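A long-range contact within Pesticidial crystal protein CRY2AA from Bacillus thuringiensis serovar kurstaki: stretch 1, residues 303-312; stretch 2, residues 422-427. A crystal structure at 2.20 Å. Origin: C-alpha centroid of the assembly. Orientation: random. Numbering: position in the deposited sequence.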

ATOM      1  N   ASN A 303       1.110 -10.637 -12.364  1.00 13.08           N
ATOM      2  CA  ASN A 303       0.090 -10.022 -13.205  1.00 12.61           C
ATOM      3  C   ASN A 303      -0.581  -8.840 -12.512  1.00 13.79           C
ATOM      4  O   ASN A 303      -1.753  -8.568 -12.753  1.00 12.30           O
ATOM      5  CB  ASN A 303      -0.978 -11.052 -13.601  1.00 11.79           C
ATOM      6  CG  ASN A 303      -0.467 -12.088 -14.597  1.00 12.36           C
ATOM      7  OD1 ASN A 303       0.547 -11.880 -15.257  1.00 11.36           O
ATOM      8  ND2 ASN A 303      -1.190 -13.200 -14.724  1.00 10.90           N
ATOM      9  N   SER A 304       0.154  -8.141 -11.652  1.00 14.09           N
ATOM     10  CA  SER A 304      -0.398  -6.987 -10.942  1.00 15.99           C
ATOM     11  C   SER A 304      -0.727  -5.838 -11.884  1.00 15.85           C
ATOM     12  O   SER A 304      -1.515  -4.961 -11.540  1.00 15.42           O
ATOM     13  CB  SER A 304       0.587  -6.477  -9.885  1.00 16.27           C
ATOM     14  OG  SER A 304       0.408  -7.145  -8.646  1.00 19.51           O
ATOM     15  N   ASN A 305      -0.117  -5.839 -13.066  1.00 14.96           N
ATOM     16  CA  ASN A 305      -0.352  -4.778 -14.033  1.00 13.63           C
ATOM     17  C   ASN A 305      -1.583  -5.044 -14.898  1.00 13.94           C
ATOM     18  O   ASN A 305      -1.986  -4.202 -15.700  1.00 11.10           O
ATOM     19  CB  ASN A 305       0.887  -4.579 -14.908  1.00 14.79           C
ATOM     20  CG  ASN A 305       1.268  -5.825 -15.679  1.00 16.47           C
ATOM     21  OD1 ASN A 305       1.253  -6.930 -15.146  1.00 13.26           O
ATOM     22  ND2 ASN A 305       1.628  -5.646 -16.947  1.00 13.65           N
ATOM     23  N   TYR A 306      -2.190  -6.214 -14.724  1.00 11.76           N
ATOM     24  CA  TYR A 306      -3.387  -6.562 -15.478  1.00 13.11           C
ATOM     25  C   TYR A 306      -4.644  -6.258 -14.669  1.00 13.71           C
ATOM     26  O   TYR A 306      -4.570  -5.989 -13.465  1.00 11.93           O
ATOM     27  CB  TYR A 306      -3.368  -8.044 -15.865  1.00 14.24           C
ATOM     28  CG  TYR A 306      -2.437  -8.347 -17.016  1.00 13.49           C
ATOM     29  CD1 TYR A 306      -1.080  -8.566 -16.800  1.00 11.98           C
ATOM     30  CD2 TYR A 306      -2.905  -8.344 -18.330  1.00 12.25           C
ATOM     31  CE1 TYR A 306      -0.204  -8.769 -17.866  1.00 13.93           C
ATOM     32  CE2 TYR A 306      -2.042  -8.545 -19.402  1.00 14.19           C
ATOM     33  CZ  TYR A 306      -0.697  -8.756 -19.166  1.00 13.76           C
ATOM     34  OH  TYR A 306       0.141  -8.935 -20.239  1.00 12.25           O
ATOM     35  N   ILE A 307      -5.793  -6.295 -15.337  1.00 12.81           N
ATOM     36  CA  ILE A 307      -7.064  -6.023 -14.679  1.00 13.33           C
ATOM     37  C   ILE A 307      -7.749  -7.323 -14.273  1.00 14.23           C
ATOM     38  O   ILE A 307      -8.199  -8.101 -15.117  1.00 13.68           O
ATOM     39  CB  ILE A 307      -7.983  -5.187 -15.589  1.00 11.26           C
ATOM     40  CG1 ILE A 307      -7.324  -3.822 -15.837  1.00 13.64           C
ATOM     41  CG2 ILE A 307      -9.359  -5.024 -14.955  1.00  7.93           C
ATOM     42  CD1 ILE A 307      -8.100  -2.905 -16.751  1.00 14.64           C
ATOM     43  N   LEU A 308      -7.803  -7.547 -12.962  1.00 16.38           N
ATOM     44  CA  LEU A 308      -8.400  -8.744 -12.370  1.00 15.53           C
ATOM     45  C   LEU A 308      -9.834  -8.964 -12.820  1.00 16.59           C
ATOM     46  O   LEU A 308     -10.687  -8.087 -12.670  1.00 14.69           O
ATOM     47  CB  LEU A 308      -8.353  -8.640 -10.842  1.00 12.75           C
ATOM     48  CG  LEU A 308      -8.917  -9.799 -10.014  1.00 17.13           C
ATOM     49  CD1 LEU A 308      -8.112 -11.062 -10.289  1.00 12.90           C
ATOM     50  CD2 LEU A 308      -8.863  -9.447  -8.523  1.00 14.03           C
ATOM     51  N   SER A 309     -10.096 -10.153 -13.348  1.00 17.47           N
ATOM     52  CA  SER A 309     -11.423 -10.503 -13.831  1.00 17.73           C
ATOM     53  C   SER A 309     -12.112 -11.484 -12.891  1.00 17.21           C
ATOM     54  O   SER A 309     -13.289 -11.326 -12.566  1.00 15.36           O
ATOM     55  CB  SER A 309     -11.320 -11.123 -15.225  1.00 19.23           C
ATOM     56  OG  SER A 309     -12.599 -11.502 -15.694  1.00 29.64           O
ATOM     57  N   GLY A 310     -11.370 -12.498 -12.460  1.00 16.77           N
ATOM     58  CA  GLY A 310     -11.931 -13.493 -11.568  1.00 16.24           C
ATOM     59  C   GLY A 310     -11.022 -14.691 -11.364  1.00 16.40           C
ATOM     60  O   GLY A 310      -9.810 -14.601 -11.534  1.00 14.27           O
ATOM     61  N   ILE A 311     -11.607 -15.820 -10.994  1.00 15.64           N
ATOM     62  CA  ILE A 311     -10.826 -17.032 -10.784  1.00 18.53           C
ATOM     63  C   ILE A 311     -11.608 -18.241 -11.257  1.00 17.89           C
ATOM     64  O   ILE A 311     -12.826 -18.183 -11.435  1.00 20.06           O
ATOM     65  CB  ILE A 311     -10.500 -17.270  -9.282  1.00 18.15           C
ATOM     66  CG1 ILE A 311     -11.798 -17.542  -8.514  1.00 19.11           C
ATOM     67  CG2 ILE A 311      -9.778 -16.063  -8.689  1.00 18.59           C
ATOM     68  CD1 ILE A 311     -11.586 -18.114  -7.128  1.00 19.63           C
ATOM     69  N   SER A 312     -10.888 -19.331 -11.469  1.00 18.71           N
ATOM     70  CA  SER A 312     -11.493 -20.595 -11.859  1.00 19.19           C
ATOM     71  C   SER A 312     -10.849 -21.578 -10.896  1.00 19.45           C
ATOM     72  O   SER A 312      -9.761 -21.322 -10.381  1.00 17.90           O
ATOM     73  CB  SER A 312     -11.149 -20.964 -13.308  1.00 18.67           C
ATOM     74  OG  SER A 312      -9.793 -21.355 -13.436  1.00 21.13           O
ATOM     75  N   PHE A 422      -9.252  -1.646  -2.933  1.00 10.24           N
ATOM     76  CA  PHE A 422      -9.920  -2.584  -3.820  1.00  9.48           C
ATOM     77  C   PHE A 422      -9.053  -3.823  -3.927  1.00 10.46           C
ATOM     78  O   PHE A 422      -7.831  -3.756  -3.764  1.00 11.17           O
ATOM     79  CB  PHE A 422     -10.098  -1.994  -5.226  1.00  8.36           C
ATOM     80  CG  PHE A 422     -10.925  -0.740  -5.269  1.00 11.01           C
ATOM     81  CD1 PHE A 422     -10.335   0.505  -5.082  1.00  8.62           C
ATOM     82  CD2 PHE A 422     -12.294  -0.806  -5.486  1.00  8.99           C
ATOM     83  CE1 PHE A 422     -11.097   1.670  -5.122  1.00 10.10           C
ATOM     84  CE2 PHE A 422     -13.071   0.359  -5.524  1.00 11.29           C
ATOM     85  CZ  PHE A 422     -12.465   1.597  -5.339  1.00  9.47           C
ATOM     86  N   ILE A 423      -9.683  -4.962  -4.181  1.00 11.38           N
ATOM     87  CA  ILE A 423      -8.916  -6.176  -4.361  1.00 13.74           C
ATOM     88  C   ILE A 423      -8.486  -6.108  -5.823  1.00 14.78           C
ATOM     89  O   ILE A 423      -9.250  -6.462  -6.717  1.00 14.11           O
ATOM     90  CB  ILE A 423      -9.771  -7.432  -4.113  1.00 14.83           C
ATOM     91  CG1 ILE A 423     -10.129  -7.527  -2.625  1.00 13.51           C
ATOM     92  CG2 ILE A 423      -9.008  -8.677  -4.554  1.00 12.49           C
ATOM     93  CD1 ILE A 423     -11.074  -8.662  -2.291  1.00 14.38           C
ATOM     94  N   ARG A 424      -7.275  -5.612  -6.059  1.00 13.79           N
ATOM     95  CA  ARG A 424      -6.756  -5.481  -7.414  1.00 14.02           C
ATOM     96  C   ARG A 424      -6.055  -6.731  -7.927  1.00 13.47           C
ATOM     97  O   ARG A 424      -5.665  -6.796  -9.090  1.00 13.62           O
ATOM     98  CB  ARG A 424      -5.815  -4.281  -7.503  1.00 11.05           C
ATOM     99  CG  ARG A 424      -6.528  -2.940  -7.342  1.00 13.94           C
ATOM    100  CD  ARG A 424      -7.616  -2.753  -8.393  1.00 13.49           C
ATOM    101  NE  ARG A 424      -8.324  -1.490  -8.205  1.00 15.06           N
ATOM    102  CZ  ARG A 424      -9.427  -1.141  -8.858  1.00 13.66           C
ATOM    103  NH1 ARG A 424      -9.962  -1.959  -9.757  1.00 11.23           N
ATOM    104  NH2 ARG A 424     -10.004   0.024  -8.598  1.00 11.56           N
ATOM    105  N   ASN A 425      -5.878  -7.718  -7.062  1.00 13.25           N
ATOM    106  CA  ASN A 425      -5.263  -8.966  -7.487  1.00 12.49           C
ATOM    107  C   ASN A 425      -5.598 -10.080  -6.516  1.00 13.18           C
ATOM    108  O   ASN A 425      -5.930  -9.835  -5.356  1.00 12.21           O
ATOM    109  CB  ASN A 425      -3.739  -8.829  -7.614  1.00 11.24           C
ATOM    110  CG  ASN A 425      -3.124  -9.934  -8.474  1.00 12.22           C
ATOM    111  OD1 ASN A 425      -3.827 -10.627  -9.203  1.00 11.48           O
ATOM    112  ND2 ASN A 425      -1.809 -10.090  -8.399  1.00 14.19           N
ATOM    113  N   ILE A 426      -5.537 -11.311  -7.010  1.00 12.62           N
ATOM    114  CA  ILE A 426      -5.803 -12.482  -6.191  1.00 14.41           C
ATOM    115  C   ILE A 426      -4.679 -13.472  -6.451  1.00 15.56           C
ATOM    116  O   ILE A 426      -4.167 -13.573  -7.565  1.00 15.00           O
ATOM    117  CB  ILE A 426      -7.151 -13.144  -6.550  1.00 15.81           C
ATOM    118  CG1 ILE A 426      -8.304 -12.208  -6.167  1.00 14.70           C
ATOM    119  CG2 ILE A 426      -7.293 -14.474  -5.821  1.00 14.33           C
ATOM    120  CD1 ILE A 426      -9.668 -12.682  -6.633  1.00 15.85           C
ATOM    121  N   SER A 427      -4.278 -14.184  -5.409  1.00 14.90           N
ATOM    122  CA  SER A 427      -3.232 -15.176  -5.540  1.00 14.00           C
ATOM    123  C   SER A 427      -3.604 -16.305  -4.602  1.00 14.01           C
ATOM    124  O   SER A 427      -4.765 -16.447  -4.226  1.00 13.47           O
ATOM    125  CB  SER A 427      -1.877 -14.580  -5.156  1.00 15.53           C
ATOM    126  OG  SER A 427      -0.816 -15.444  -5.521  1.00 16.22           O
TER
HETATM  127  O   HOH W   1      -3.388  -4.962  -9.677  1.00 18.59           O
HETATM  128  O   HOH W   2      -6.522  -5.543 -11.300  1.00  8.68           O

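What does Leu-308 do at the center of this contact? It covers more surface than any other residue here, because its CA-to-CB bond points toward stretch 2 and its t, p rotamer carries the branched end over the strand. Leu-308 CD2 lies 3.5 Å from Ile-423 O and 3.7 Å from Asn-425 N, so it packs against backbone as well as side chains. Leu-308 CD2 also meets Ile-426 CG1 at 3.7 Å and Ile-423 CG2 at 4.0 Å. Leucine suits the place: it is apolar, buried, and long enough to reach several residues from one position.

How does Ile-426 extend this apolar patch? Its CA-to-CB bond points toward stretch 1, and with chi1 in m and chi2 in t the side chain reaches two residues of the facing strand. Ile-426 CD1 lies 3.8 Å from Leu-308 CD2 and 4.0 Å from Ile-311 CG2, so it touches both. The CA-to-CB bond of Ile-311 also points toward stretch 2. Leu-308, Ile-311, Ile-423 and Ile-426 are all buried, and their contacts need no directional bonds, which fits two strands whose axes run at 45° and come no closer than 7.2 Å.

Why is a polar residue, Asn-425, found beside these hydrocarbons? Its CA-to-CB bond points sideways, but the end of the side chain comes nearer to stretch 1, and the residue covers slightly more surface than Ile-426. The amide has partners: Ile-426 N gives a weak hydrogen bond to Asn-425 OD1 at 2.9 Å, OD1 has a further partner elsewhere in the structure, and ND2 bonds to a residue just outside the two stretches. Asn-425 ND2 approaches Ser-304 OG to 3.7 Å, a packing contact. Ser-304 belongs to the type I turn from Asn-303 to Tyr-306, in which Tyr-306 N bonds to Asn-303 O at 3.1 Å.

With no direct hydrogen bond between the stretches, what links their backbones? Two waters do, and both donate to the carbonyl of Arg-424. Water 1 lies 3.0 Å from Arg-424 O and 2.6 Å from Ser-304 O, tying the turn to the strand. Water 2 lies 2.7 Å from Arg-424 O; it donates to Tyr-306 O at 2.9 Å and accepts from Leu-308 N, also at 2.9 Å. The Arg-424 CA-to-CB bond points away from stretch 1, and the polar link is made by the main-chain oxygen. Leu-308 CB lies 3.7 Å from Arg-424 O.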